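Local structure of SusD superfamily protein (Bacteroides thetaiotaomicron, 3MCX) at residues G30-A35 and K93-T98; W88-Y92 and V154-T158; S123-V127 and A186-L190; R129-F134 and Y176-D182. The protein is of unknown function but, as a SusD-family protein of the outer membrane, probably takes part in capturing nutrients such as glycans, and it binds zinc ions. All coordinates share one frame; numbering follows the deposited sequence.

Contact 1 of 4, residues G30-A35 and K93-T98; sequences GIYRLA and KVIRQT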
loop_
_atom_site.group_PDB
_atom_site.type_symbol
_atom_site.label_atom_id
_atom_site.label_comp_id
_atom_site.label_asym_id
_atom_site.label_seq_id
_atom_site.Cartn_x
_atom_site.Cartn_y
_atom_site.Cartn_z
ATOM N N GLY A 30 -15.370 -1.932 13.667
ATOM C CA GLY A 30 -14.353 -1.202 14.399
ATOM C C GLY A 30 -12.928 -1.484 13.962
ATOM O O GLY A 30 -12.066 -0.612 13.966
ATOM N N ILE A 31 -12.642 -2.730 13.595
ATOM C CA ILE A 31 -11.344 -3.091 13.065
ATOM C C ILE A 31 -11.076 -2.372 11.724
ATOM O O ILE A 31 -10.017 -1.785 11.523
ATOM C CB ILE A 31 -11.260 -4.643 12.896
ATOM C CG1 ILE A 31 -11.221 -5.269 14.285
ATOM C CG2 ILE A 31 -10.064 -5.090 12.029
ATOM C CD1 ILE A 31 -11.431 -6.768 14.302
ATOM N N TYR A 32 -12.056 -2.403 10.818
ATOM C CA TYR A 32 -11.911 -1.684 9.560
ATOM C C TYR A 32 -11.728 -0.182 9.790
ATOM O O TYR A 32 -10.889 0.435 9.135
ATOM C CB TYR A 32 -13.147 -1.896 8.709
ATOM C CG TYR A 32 -13.242 -3.271 8.052
ATOM C CD1 TYR A 32 -12.307 -3.672 7.134
ATOM C CD2 TYR A 32 -14.335 -4.086 8.275
ATOM C CE1 TYR A 32 -12.427 -4.924 6.466
ATOM C CE2 TYR A 32 -14.468 -5.312 7.621
ATOM C CZ TYR A 32 -13.509 -5.704 6.710
ATOM O OH TYR A 32 -13.626 -6.885 6.003
ATOM N N ARG A 33 -12.467 0.385 10.737
ATOM C CA ARG A 33 -12.382 1.813 11.054
ATOM C C ARG A 33 -10.988 2.149 11.578
ATOM O O ARG A 33 -10.386 3.125 11.174
ATOM C CB ARG A 33 -13.446 2.238 12.050
ATOM C CG ARG A 33 -13.569 3.748 12.189
ATOM N N LEU A 34 -10.449 1.314 12.469
ATOM C CA LEU A 34 -9.103 1.527 12.989
ATOM C C LEU A 34 -8.069 1.461 11.865
ATOM O O LEU A 34 -7.139 2.277 11.788
ATOM C CB LEU A 34 -8.793 0.472 14.072
ATOM C CG LEU A 34 -7.528 0.669 14.894
ATOM C CD1 LEU A 34 -7.502 2.041 15.597
ATOM C CD2 LEU A 34 -7.547 -0.425 15.979
ATOM N N ALA A 35 -8.229 0.514 10.945
ATOM C CA ALA A 35 -7.331 0.375 9.811
ATOM C C ALA A 35 -7.363 1.601 8.911
ATOM O O ALA A 35 -6.354 1.946 8.305
ATOM C CB ALA A 35 -7.602 -0.925 9.008
ATOM N N LYS A 93 -2.512 -3.028 17.431
ATOM C CA LYS A 93 -3.844 -2.892 18.020
ATOM C C LYS A 93 -4.882 -3.576 17.127
ATOM O O LYS A 93 -5.758 -4.274 17.633
ATOM C CB LYS A 93 -4.207 -1.412 18.241
ATOM C CG LYS A 93 -5.499 -1.188 19.025
ATOM C CD LYS A 93 -5.620 0.341 19.283
ATOM C CE LYS A 93 -6.929 0.746 19.943
ATOM N NZ LYS A 93 -6.976 2.264 19.954
ATOM N N VAL A 94 -4.788 -3.355 15.814
ATOM C CA VAL A 94 -5.691 -4.031 14.894
ATOM C C VAL A 94 -5.513 -5.551 15.024
ATOM O O VAL A 94 -6.507 -6.277 15.097
ATOM C CB VAL A 94 -5.495 -3.598 13.455
ATOM C CG1 VAL A 94 -6.233 -4.557 12.486
ATOM C CG2 VAL A 94 -5.998 -2.145 13.273
ATOM N N ILE A 95 -4.276 -6.043 15.062
ATOM C CA ILE A 95 -4.046 -7.491 15.181
ATOM C C ILE A 95 -4.694 -8.031 16.461
ATOM O O ILE A 95 -5.409 -9.041 16.449
ATOM C CB ILE A 95 -2.541 -7.808 15.127
ATOM C CG1 ILE A 95 -2.039 -7.603 13.698
ATOM C CG2 ILE A 95 -2.281 -9.237 15.650
ATOM C CD1 ILE A 95 -0.517 -7.617 13.542
ATOM N N ARG A 96 -4.482 -7.323 17.546
ATOM C CA ARG A 96 -5.065 -7.735 18.816
ATOM C C ARG A 96 -6.589 -7.800 18.756
ATOM O O ARG A 96 -7.186 -8.729 19.253
ATOM C CB ARG A 96 -4.536 -6.871 19.949
ATOM C CG ARG A 96 -3.040 -7.099 20.151
ATOM C CD ARG A 96 -2.424 -6.325 21.293
ATOM N NE ARG A 96 -3.017 -5.030 21.593
ATOM C CZ ARG A 96 -2.350 -3.907 21.418
ATOM N NH1 ARG A 96 -1.120 -3.994 20.964
ATOM N NH2 ARG A 96 -2.879 -2.766 21.689
ATOM N N GLN A 97 -7.199 -6.815 18.139
ATOM C CA GLN A 97 -8.646 -6.831 17.988
ATOM C C GLN A 97 -9.123 -7.992 17.113
ATOM O O GLN A 97 -10.125 -8.625 17.419
ATOM C CB GLN A 97 -9.148 -5.492 17.456
ATOM C CG GLN A 97 -8.958 -4.361 18.482
ATOM C CD GLN A 97 -9.688 -3.080 18.112
ATOM O OE1 GLN A 97 -10.416 -3.024 17.128
ATOM N NE2 GLN A 97 -9.488 -2.041 18.929
ATOM N N THR A 98 -8.412 -8.274 16.022
ATOM C CA THR A 98 -8.747 -9.444 15.214
ATOM C C THR A 98 -8.651 -10.736 16.031
ATOM O O THR A 98 -9.524 -11.615 15.924
ATOM C CB THR A 98 -7.959 -9.620 13.899
ATOM O OG1 THR A 98 -6.553 -9.888 14.128
ATOM C CG2 THR A 98 -8.123 -8.410 12.970
#
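Ile31 and Leu34 of helix 21-36 share Val94 of helix 81-106, one on each of its methyls. The two helical segments run antiparallel at 171°, their axes 9.8 Å apart. On the tight side, Val94 CG1 meets Ile31 CG2 at 3.9 Å, while Val94 CG2 lies 3.6 Å from Leu34 CD2, the two side chains lying alongside and pointing opposite ways. The far end of Ile31 presses on backbone, its CD1 standing 3.8 Å from Thr98 N, and it crosses the Thr98 side chain nearly at a right angle. Thr98 offers its CG2 methyl there, since chi1 of 66° turns OG1 back to Ile95 O, bonded at 2.7 Å, and leaves CG2 facing Ile31. Toward solvent the contact loosens into the aliphatic parts of long polar chains, and no hydrogen bond joins the segments. Lys93, extended and exposed, passes across Leu34 with CG 3.7 Å from Leu34 CD2. Gln97 rests its amide against both apolar residues, OE1 at 3.7 Å from Ile31 CG1 and NE2 at 3.9 Å from Leu34 CD2. Helix 115-140 packs against the pair, with Met128 on Ile31, Ser132 on Val94 and Arg129 on Thr98.

Contact 2 of 4, residues W88-Y92 and V154-T158; sequences WNTVY and VPIET. With GOL (glycerol), chain K.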
loop_
_atom_site.group_PDB
_atom_site.type_symbol
_atom_site.label_atom_id
_atom_site.label_comp_id
_atom_site.label_asym_id
_atom_site.label_seq_id
_atom_site.Cartn_x
_atom_site.Cartn_y
_atom_site.Cartn_z
ATOM N N TRP A 88 3.671 1.190 14.331
ATOM C CA TRP A 88 3.843 -0.127 14.949
ATOM C C TRP A 88 2.671 -0.445 15.875
ATOM O O TRP A 88 2.018 -1.486 15.753
ATOM C CB TRP A 88 5.144 -0.126 15.745
ATOM C CG TRP A 88 5.451 -1.377 16.507
ATOM C CD1 TRP A 88 5.042 -1.666 17.745
ATOM C CD2 TRP A 88 6.348 -2.432 16.118
ATOM N NE1 TRP A 88 5.589 -2.868 18.177
ATOM C CE2 TRP A 88 6.394 -3.346 17.183
ATOM C CE3 TRP A 88 7.067 -2.699 14.962
ATOM C CZ2 TRP A 88 7.175 -4.522 17.138
ATOM C CZ3 TRP A 88 7.847 -3.859 14.911
ATOM C CH2 TRP A 88 7.902 -4.736 15.985
ATOM N N ASN A 89 2.396 0.453 16.819
ATOM C CA ASN A 89 1.429 0.177 17.865
ATOM C C ASN A 89 0.022 0.084 17.263
ATOM O O ASN A 89 -0.806 -0.685 17.724
ATOM C CB ASN A 89 1.438 1.248 18.956
ATOM C CG ASN A 89 2.595 1.109 19.928
ATOM O OD1 ASN A 89 3.232 0.059 20.012
ATOM N ND2 ASN A 89 2.813 2.141 20.716
ATOM N N THR A 90 -0.259 0.908 16.259
ATOM C CA THR A 90 -1.608 0.941 15.687
ATOM C C THR A 90 -1.906 -0.358 14.962
ATOM O O THR A 90 -3.030 -0.885 15.071
ATOM C CB THR A 90 -1.799 2.173 14.786
ATOM O OG1 THR A 90 -1.458 3.355 15.540
ATOM C CG2 THR A 90 -3.233 2.272 14.236
ATOM N N VAL A 91 -0.947 -0.878 14.173
ATOM C CA VAL A 91 -1.186 -2.137 13.470
ATOM C C VAL A 91 -1.293 -3.285 14.454
ATOM O O VAL A 91 -2.156 -4.160 14.303
ATOM C CB VAL A 91 -0.190 -2.371 12.321
ATOM C CG1 VAL A 91 -0.500 -3.710 11.655
ATOM C CG2 VAL A 91 -0.299 -1.243 11.294
ATOM N N TYR A 92 -0.477 -3.281 15.506
ATOM C CA TYR A 92 -0.620 -4.320 16.532
ATOM C C TYR A 92 -1.972 -4.237 17.251
ATOM O O TYR A 92 -2.520 -5.234 17.674
ATOM C CB TYR A 92 0.564 -4.333 17.517
ATOM C CG TYR A 92 1.685 -5.195 17.018
ATOM C CD1 TYR A 92 1.521 -6.557 16.947
ATOM C CD2 TYR A 92 2.884 -4.634 16.557
ATOM C CE1 TYR A 92 2.524 -7.356 16.450
ATOM C CE2 TYR A 92 3.877 -5.419 16.058
ATOM C CZ TYR A 92 3.696 -6.789 15.999
ATOM O OH TYR A 92 4.685 -7.568 15.437
ATOM N N VAL A 154 8.842 -9.458 12.447
ATOM C CA VAL A 154 8.236 -8.878 13.633
ATOM C C VAL A 154 7.619 -9.969 14.498
ATOM O O VAL A 154 7.545 -11.138 14.080
ATOM C CB VAL A 154 7.191 -7.838 13.271
ATOM C CG1 VAL A 154 7.786 -6.705 12.427
ATOM C CG2 VAL A 154 6.008 -8.490 12.515
ATOM N N PRO A 155 7.169 -9.638 15.711
ATOM C CA PRO A 155 6.488 -10.637 16.516
ATOM C C PRO A 155 5.140 -11.075 15.932
ATOM O O PRO A 155 4.374 -10.284 15.387
ATOM C CB PRO A 155 6.307 -9.941 17.877
ATOM C CG PRO A 155 7.450 -8.982 17.929
ATOM C CD PRO A 155 7.544 -8.470 16.530
ATOM N N ILE A 156 4.879 -12.359 16.058
ATOM C CA ILE A 156 3.652 -12.953 15.566
ATOM C C ILE A 156 2.710 -13.252 16.715
ATOM O O ILE A 156 3.007 -14.046 17.631
ATOM C CB ILE A 156 3.933 -14.256 14.769
ATOM C CG1 ILE A 156 4.799 -13.929 13.563
ATOM C CG2 ILE A 156 2.599 -14.927 14.328
ATOM C CD1 ILE A 156 5.213 -15.166 12.759
ATOM N N GLU A 157 1.527 -12.621 16.638
ATOM C CA GLU A 157 0.417 -12.911 17.581
ATOM C C GLU A 157 -0.802 -13.501 16.876
ATOM O O GLU A 157 -1.372 -12.875 15.997
ATOM C CB GLU A 157 -0.010 -11.634 18.304
ATOM C CG GLU A 157 1.085 -11.052 19.161
ATOM C CD GLU A 157 0.638 -9.823 19.976
ATOM O OE1 GLU A 157 -0.587 -9.536 20.012
ATOM O OE2 GLU A 157 1.513 -9.171 20.599
ATOM N N THR A 158 -1.216 -14.697 17.277
ATOM C CA THR A 158 -2.393 -15.353 16.681
ATOM C C THR A 158 -3.436 -15.785 17.727
ATOM O O THR A 158 -4.362 -16.553 17.435
ATOM C CB THR A 158 -1.989 -16.545 15.793
ATOM O OG1 THR A 158 -1.316 -17.529 16.578
ATOM C CG2 THR A 158 -1.093 -16.096 14.599
HETATM C C1 GOL K . 4.335 -5.477 22.002
HETATM O O1 GOL K . 4.423 -4.150 22.535
HETATM C C2 GOL K . 3.813 -5.317 20.583
HETATM O O2 GOL K . 4.107 -3.989 20.278
HETATM C C3 GOL K . 4.368 -6.277 19.528
HETATM O O3 GOL K . 4.486 -7.584 20.060
#
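Tyr92 donates a hydrogen bond from its hydroxyl to the carbonyl of Pro155, the one hydrogen bond between the helical segment 88-92 and the extended segment 154-158. The OH to Pro155 O distance is 2.7 Å, and the donor lies in the carbonyl plane, on a lone pair, with a C=O...donor angle of 124°. The bond fixes the end of a ring whose hydroxyl is closely wrapped by carbon: OH is 3.3 Å from Val154 CB and 3.2 Å from Pro155 CD.

Apolar contacts flank it. Trp88 brings the six-membered part of its indole, CZ3 3.8 Å from Val154 CG1 and CH2 against Pro155 CD; chi1 of 177°, with CG anti to the backbone N, swings the indole out to the loop. Tyr92 CE2 lies over one face of the same indole, offset toward its rim, so the two aromatic side chains one helical turn apart form a single surface for the valine and proline. In the fold, this is where the long connection between helices 115-140 and 172-186 comes back across helix 81-106, within the helical scaffold of a SusD-family protein of the TPR clan; Glu157 O is tied to Asn99 further along the same helix.

A glycerol, probably from the crystallisation liquor, adds polar contacts. The single N-H of Trp88 NE1 is shared between glycerol O2 (2.8 Å, 146° at the hydrogen) and Glu465, which also binds the glycerol. Glycerol C3 sits over the centre of one Tyr92 face, and O3 reaches Glu157 OE2 in a weak bond of 3.4 Å.

Contact 3 of 4, residues S123-V127 and A186-L190; sequences SEALV and ALSGL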
loop_
_atom_site.group_PDB
_atom_site.type_symbol
_atom_site.label_atom_id
_atom_site.label_comp_id
_atom_site.label_asym_id
_atom_site.label_seq_id
_atom_site.Cartn_x
_atom_site.Cartn_y
_atom_site.Cartn_z
ATOM N N SER A 123 -13.663 -14.790 8.834
ATOM C CA SER A 123 -12.807 -14.777 7.662
ATOM C C SER A 123 -12.286 -13.390 7.306
ATOM O O SER A 123 -11.123 -13.212 6.947
ATOM C CB SER A 123 -13.544 -15.362 6.470
ATOM O OG SER A 123 -13.802 -16.738 6.708
ATOM N N GLU A 124 -13.160 -12.388 7.375
ATOM C CA GLU A 124 -12.717 -11.021 7.195
ATOM C C GLU A 124 -11.680 -10.587 8.241
ATOM O O GLU A 124 -10.684 -9.947 7.913
ATOM C CB GLU A 124 -13.928 -10.084 7.189
ATOM C CG GLU A 124 -14.830 -10.301 5.967
ATOM C CD GLU A 124 -16.015 -9.363 5.905
ATOM O OE1 GLU A 124 -15.845 -8.178 6.265
ATOM O OE2 GLU A 124 -17.098 -9.814 5.478
ATOM N N ALA A 125 -11.918 -10.962 9.498
ATOM C CA ALA A 125 -10.928 -10.708 10.549
ATOM C C ALA A 125 -9.575 -11.384 10.229
ATOM O O ALA A 125 -8.525 -10.815 10.471
ATOM C CB ALA A 125 -11.467 -11.187 11.911
ATOM N N LEU A 126 -9.622 -12.608 9.719
ATOM C CA LEU A 126 -8.416 -13.342 9.347
ATOM C C LEU A 126 -7.652 -12.643 8.260
ATOM O O LEU A 126 -6.426 -12.514 8.340
ATOM C CB LEU A 126 -8.749 -14.792 8.922
ATOM C CG LEU A 126 -8.915 -15.839 10.040
ATOM C CD1 LEU A 126 -9.531 -17.126 9.465
ATOM C CD2 LEU A 126 -7.539 -16.097 10.759
ATOM N N VAL A 127 -8.353 -12.135 7.249
ATOM C CA VAL A 127 -7.669 -11.409 6.181
ATOM C C VAL A 127 -7.035 -10.132 6.746
ATOM O O VAL A 127 -5.888 -9.806 6.452
ATOM C CB VAL A 127 -8.544 -11.069 4.944
ATOM C CG1 VAL A 127 -7.668 -10.366 3.878
ATOM C CG2 VAL A 127 -9.133 -12.287 4.346
ATOM N N ALA A 186 -8.998 -17.908 5.176
ATOM C CA ALA A 186 -10.175 -17.041 5.098
ATOM C C ALA A 186 -11.038 -17.276 3.863
ATOM O O ALA A 186 -12.240 -17.086 3.908
ATOM C CB ALA A 186 -9.739 -15.575 5.115
ATOM N N LEU A 187 -10.451 -17.697 2.750
ATOM C CA LEU A 187 -11.132 -17.557 1.450
ATOM C C LEU A 187 -12.530 -18.176 1.366
ATOM O O LEU A 187 -13.463 -17.543 0.853
ATOM C CB LEU A 187 -10.261 -18.131 0.312
ATOM C CG LEU A 187 -8.923 -17.480 0.029
ATOM C CD1 LEU A 187 -8.212 -18.319 -1.014
ATOM C CD2 LEU A 187 -9.111 -16.032 -0.447
ATOM N N SER A 188 -12.679 -19.388 1.860
ATOM C CA SER A 188 -13.958 -20.090 1.687
ATOM C C SER A 188 -15.123 -19.459 2.473
ATOM O O SER A 188 -16.291 -19.680 2.148
ATOM C CB SER A 188 -13.814 -21.577 2.004
ATOM O OG SER A 188 -13.497 -21.770 3.362
ATOM N N GLY A 189 -14.813 -18.682 3.501
ATOM C CA GLY A 189 -15.830 -17.986 4.272
ATOM C C GLY A 189 -16.203 -16.598 3.797
ATOM O O GLY A 189 -17.187 -16.055 4.281
ATOM N N LEU A 190 -15.432 -16.020 2.876
ATOM C CA LEU A 190 -15.656 -14.636 2.406
ATOM C C LEU A 190 -16.788 -14.581 1.379
ATOM O O LEU A 190 -17.079 -15.567 0.682
ATOM C CB LEU A 190 -14.385 -14.100 1.768
ATOM C CG LEU A 190 -13.152 -13.985 2.675
ATOM C CD1 LEU A 190 -11.903 -13.660 1.870
ATOM C CD2 LEU A 190 -13.364 -12.908 3.698
HETATM O O HOH W 1 -12.725 -19.785 5.502
#
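Ser123 meets Ala186 where the backbones come closest, their CA atoms 4.3 Å apart. Its CB faces the Ala186 carbonyl and the Leu190 branch, CD2 of Leu190 lying 3.7 Å from Ser123 CB. The hydroxyl, anti to its own carbonyl carbon (chi1 -66°), bonds back to Asn119 O in the preceding helical turn and at the same time touches Gly189, with OG 3.4 Å from Gly189 CA; a beta carbon on that glycine would run into the hydroxyl. A water bridges the polar edge of the contact, 3.0 Å from Ser188 OG, with weak bonds to Ser123 OG and Gly189 N. Glu124 meets Leu190 CD2 with its backbone N and its stem, CG at 3.8 Å, while the carboxylate turns elsewhere, to Arg120 and Tyr32. Leu126 adds its CB, 4.0 Å from the Ala186 methyl. Val127 closes the contact from the next turn, its CG2 pressed to within 3.4 Å of Ala186 CB, tighter than usual for two carbons, and 4.0 Å from Leu190 CD1. Cutting Leu190 back to an alanine would probably open a gap beside Ser123 and Val127, which both its methyls now fill. Small residues on each side, serine against alanine and glycine, let the end of helix 172-186 and the turn after it lie almost on helix 115-140, a close approach within the antiparallel helical scaffold of this SusD-family protein.

Contact 4 of 4, residues R129-F134 and Y176-D182; sequences RGLSLF and YEQVVSD. With ZN (zinc ion), chain B.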
loop_
_atom_site.group_PDB
_atom_site.type_symbol
_atom_site.label_atom_id
_atom_site.label_comp_id
_atom_site.label_asym_id
_atom_site.label_seq_id
_atom_site.Cartn_x
_atom_site.Cartn_y
_atom_site.Cartn_z
ATOM N N ARG A 129 -6.047 -9.682 9.808
ATOM C CA ARG A 129 -4.877 -10.091 10.616
ATOM C C ARG A 129 -3.657 -10.356 9.725
ATOM O O ARG A 129 -2.544 -9.941 10.024
ATOM C CB ARG A 129 -5.181 -11.336 11.439
ATOM C CG ARG A 129 -4.176 -11.577 12.566
ATOM C CD ARG A 129 -4.531 -12.726 13.448
ATOM N NE ARG A 129 -4.439 -14.022 12.792
ATOM C CZ ARG A 129 -4.827 -15.156 13.346
ATOM N NH1 ARG A 129 -5.342 -15.149 14.553
ATOM N NH2 ARG A 129 -4.692 -16.323 12.700
ATOM N N GLY A 130 -3.875 -11.072 8.644
ATOM C CA GLY A 130 -2.796 -11.363 7.710
ATOM C C GLY A 130 -2.254 -10.135 7.026
ATOM O O GLY A 130 -1.026 -9.920 6.940
ATOM N N LEU A 131 -3.171 -9.267 6.579
ATOM C CA LEU A 131 -2.759 -8.014 5.941
ATOM C C LEU A 131 -1.944 -7.141 6.908
ATOM O O LEU A 131 -0.924 -6.560 6.527
ATOM C CB LEU A 131 -4.000 -7.271 5.480
ATOM C CG LEU A 131 -3.807 -5.956 4.752
ATOM C CD1 LEU A 131 -2.855 -6.125 3.572
ATOM C CD2 LEU A 131 -5.208 -5.429 4.296
ATOM N N SER A 132 -2.389 -7.102 8.164
ATOM C CA SER A 132 -1.710 -6.306 9.171
ATOM C C SER A 132 -0.283 -6.828 9.419
ATOM O O SER A 132 0.660 -6.055 9.464
ATOM C CB SER A 132 -2.561 -6.225 10.416
ATOM O OG SER A 132 -3.784 -5.516 10.170
ATOM N N LEU A 133 -0.134 -8.147 9.580
ATOM C CA LEU A 133 1.191 -8.716 9.817
ATOM C C LEU A 133 2.070 -8.445 8.584
ATOM O O LEU A 133 3.256 -8.114 8.734
ATOM C CB LEU A 133 1.085 -10.198 10.108
ATOM C CG LEU A 133 2.428 -10.926 10.300
ATOM C CD1 LEU A 133 3.316 -10.299 11.373
ATOM C CD2 LEU A 133 2.210 -12.441 10.574
ATOM N N PHE A 134 1.525 -8.572 7.372
ATOM C CA PHE A 134 2.261 -8.271 6.141
ATOM C C PHE A 134 2.786 -6.833 6.154
ATOM O O PHE A 134 3.948 -6.576 5.846
ATOM C CB PHE A 134 1.342 -8.519 4.933
ATOM C CG PHE A 134 1.942 -8.193 3.593
ATOM C CD1 PHE A 134 3.040 -8.867 3.123
ATOM C CD2 PHE A 134 1.365 -7.241 2.779
ATOM C CE1 PHE A 134 3.545 -8.605 1.862
ATOM C CE2 PHE A 134 1.887 -6.962 1.524
ATOM C CZ PHE A 134 2.952 -7.650 1.066
ATOM N N TYR A 176 5.675 -14.167 6.726
ATOM C CA TYR A 176 4.950 -14.405 5.467
ATOM C C TYR A 176 4.121 -15.706 5.493
ATOM O O TYR A 176 3.019 -15.756 4.959
ATOM C CB TYR A 176 5.882 -14.379 4.252
ATOM C CG TYR A 176 6.147 -13.025 3.623
ATOM C CD1 TYR A 176 7.069 -12.138 4.151
ATOM C CD2 TYR A 176 5.512 -12.671 2.452
ATOM C CE1 TYR A 176 7.328 -10.911 3.541
ATOM C CE2 TYR A 176 5.762 -11.450 1.837
ATOM C CZ TYR A 176 6.693 -10.595 2.372
ATOM O OH TYR A 176 6.946 -9.395 1.731
ATOM N N GLU A 177 4.656 -16.752 6.100
ATOM C CA GLU A 177 3.889 -18.016 6.233
ATOM C C GLU A 177 2.572 -17.747 6.946
ATOM O O GLU A 177 1.529 -18.236 6.539
ATOM C CB GLU A 177 4.640 -19.054 7.015
ATOM C CG GLU A 177 5.746 -19.714 6.287
ATOM C CD GLU A 177 6.453 -20.713 7.190
ATOM O OE1 GLU A 177 6.363 -20.584 8.452
ATOM O OE2 GLU A 177 7.073 -21.652 6.630
ATOM N N GLN A 178 2.621 -16.944 8.002
ATOM C CA GLN A 178 1.384 -16.658 8.766
ATOM C C GLN A 178 0.420 -15.780 7.967
ATOM O O GLN A 178 -0.804 -16.025 8.029
ATOM C CB GLN A 178 1.724 -16.019 10.116
ATOM C CG GLN A 178 0.542 -15.855 11.043
ATOM C CD GLN A 178 -0.041 -17.166 11.467
ATOM O OE1 GLN A 178 0.649 -18.015 12.044
ATOM N NE2 GLN A 178 -1.335 -17.352 11.204
ATOM N N VAL A 179 0.970 -14.815 7.209
ATOM C CA VAL A 179 0.145 -13.980 6.363
ATOM C C VAL A 179 -0.620 -14.822 5.349
ATOM O O VAL A 179 -1.841 -14.696 5.189
ATOM C CB VAL A 179 0.989 -12.974 5.610
ATOM C CG1 VAL A 179 0.143 -12.241 4.535
ATOM C CG2 VAL A 179 1.654 -11.980 6.608
ATOM N N VAL A 180 0.130 -15.670 4.645
ATOM C CA VAL A 180 -0.440 -16.553 3.628
ATOM C C VAL A 180 -1.474 -17.500 4.232
ATOM O O VAL A 180 -2.559 -17.691 3.672
ATOM C CB VAL A 180 0.675 -17.328 2.881
ATOM C CG1 VAL A 180 0.077 -18.429 1.982
ATOM C CG2 VAL A 180 1.529 -16.325 2.012
ATOM N N SER A 181 -1.171 -18.067 5.383
ATOM C CA SER A 181 -2.112 -18.939 6.067
ATOM C C SER A 181 -3.438 -18.217 6.379
ATOM O O SER A 181 -4.540 -18.737 6.116
ATOM C CB SER A 181 -1.476 -19.437 7.365
ATOM O OG SER A 181 -2.328 -20.309 8.084
ATOM N N ASP A 182 -3.338 -17.046 6.983
ATOM C CA ASP A 182 -4.539 -16.289 7.367
ATOM C C ASP A 182 -5.401 -15.953 6.158
ATOM O O ASP A 182 -6.605 -16.166 6.161
ATOM C CB ASP A 182 -4.170 -15.018 8.108
ATOM C CG ASP A 182 -3.661 -15.271 9.524
ATOM O OD1 ASP A 182 -3.692 -16.413 9.990
ATOM O OD2 ASP A 182 -3.266 -14.266 10.173
HETATM ZN ZN ZN B . 7.139 -21.811 9.703
HETATM O O HOH W 2 -1.186 -12.588 10.780
HETATM O O HOH W 3 6.593 -20.628 11.212
#
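A buried salt bridge between Arg129 and Asp182 joins the antiparallel helices 115-140 and 172-186. Arg129, its chain bent at chi3 (68°), grips the carboxylate side-on: NE donates to Asp182 OD2 and NH2 to Asp182 OD1, each at 2.9 Å and almost straight (175°). Both oxygens lie in the guanidinium plane but are approached from above the carboxylate plane. Gln178 NE2 reaches Asp182 OD1 from the opposite face at 2.8 Å, and a water donates to OD2, so both oxygens are doubly held. Replacing Asp182 with an alanine would probably strip the buried Arg129 of this counter-charge, though its NH1 bonds to Asn99 as well, and set the Gln178 amide free to turn.

Gly130 permits the intimate approach of this helical pair in the SusD-family scaffold, the axes of the segments lying 8.0 Å apart; a beta carbon there would crowd Val179 O and Asp182 CB. Val179 takes the space alongside, CG2 3.4 Å from Gly130 O and its two methyls against Phe134 CB. Leu133 crosses Gln178, CD2 3.6 Å from Gln178 CB. At the other end of the contact Phe134 points its edge at the face of Tyr176 in an offset T-shaped pair, planes at 86° and centroids 5.6 Å apart. Glu177 faces away from the interface and binds a zinc ion through OE1 at 1.9 Å, with a water as a further ligand.

How the contacts relate
Helix 115-140 ties the set together: it carries one side of contacts 3 and 4, whose centres are 12 Å apart, and packs against helix 81-106, which serves contacts 1 and 2. Contacts 1 and 3 are joined by a probable hydrogen bond, Tyr32 OH to Glu124 OE1 at 2.6 Å. Contacts 2 and 4 meet where Val154 CG2 lies 3.4 Å from Leu133 CD1, and contacts 1 and 4 where Val94 CG1 is 3.5 Å from Ser132 OG. Contact 4 is nested within the loop closed by contact 3. Two of the zinc-binding residues lie in or near the set: Glu177 of contact 4 is a ligand, and the Glu157 side chain of contact 2 is about 7 Å from that of the zinc-site residue His165.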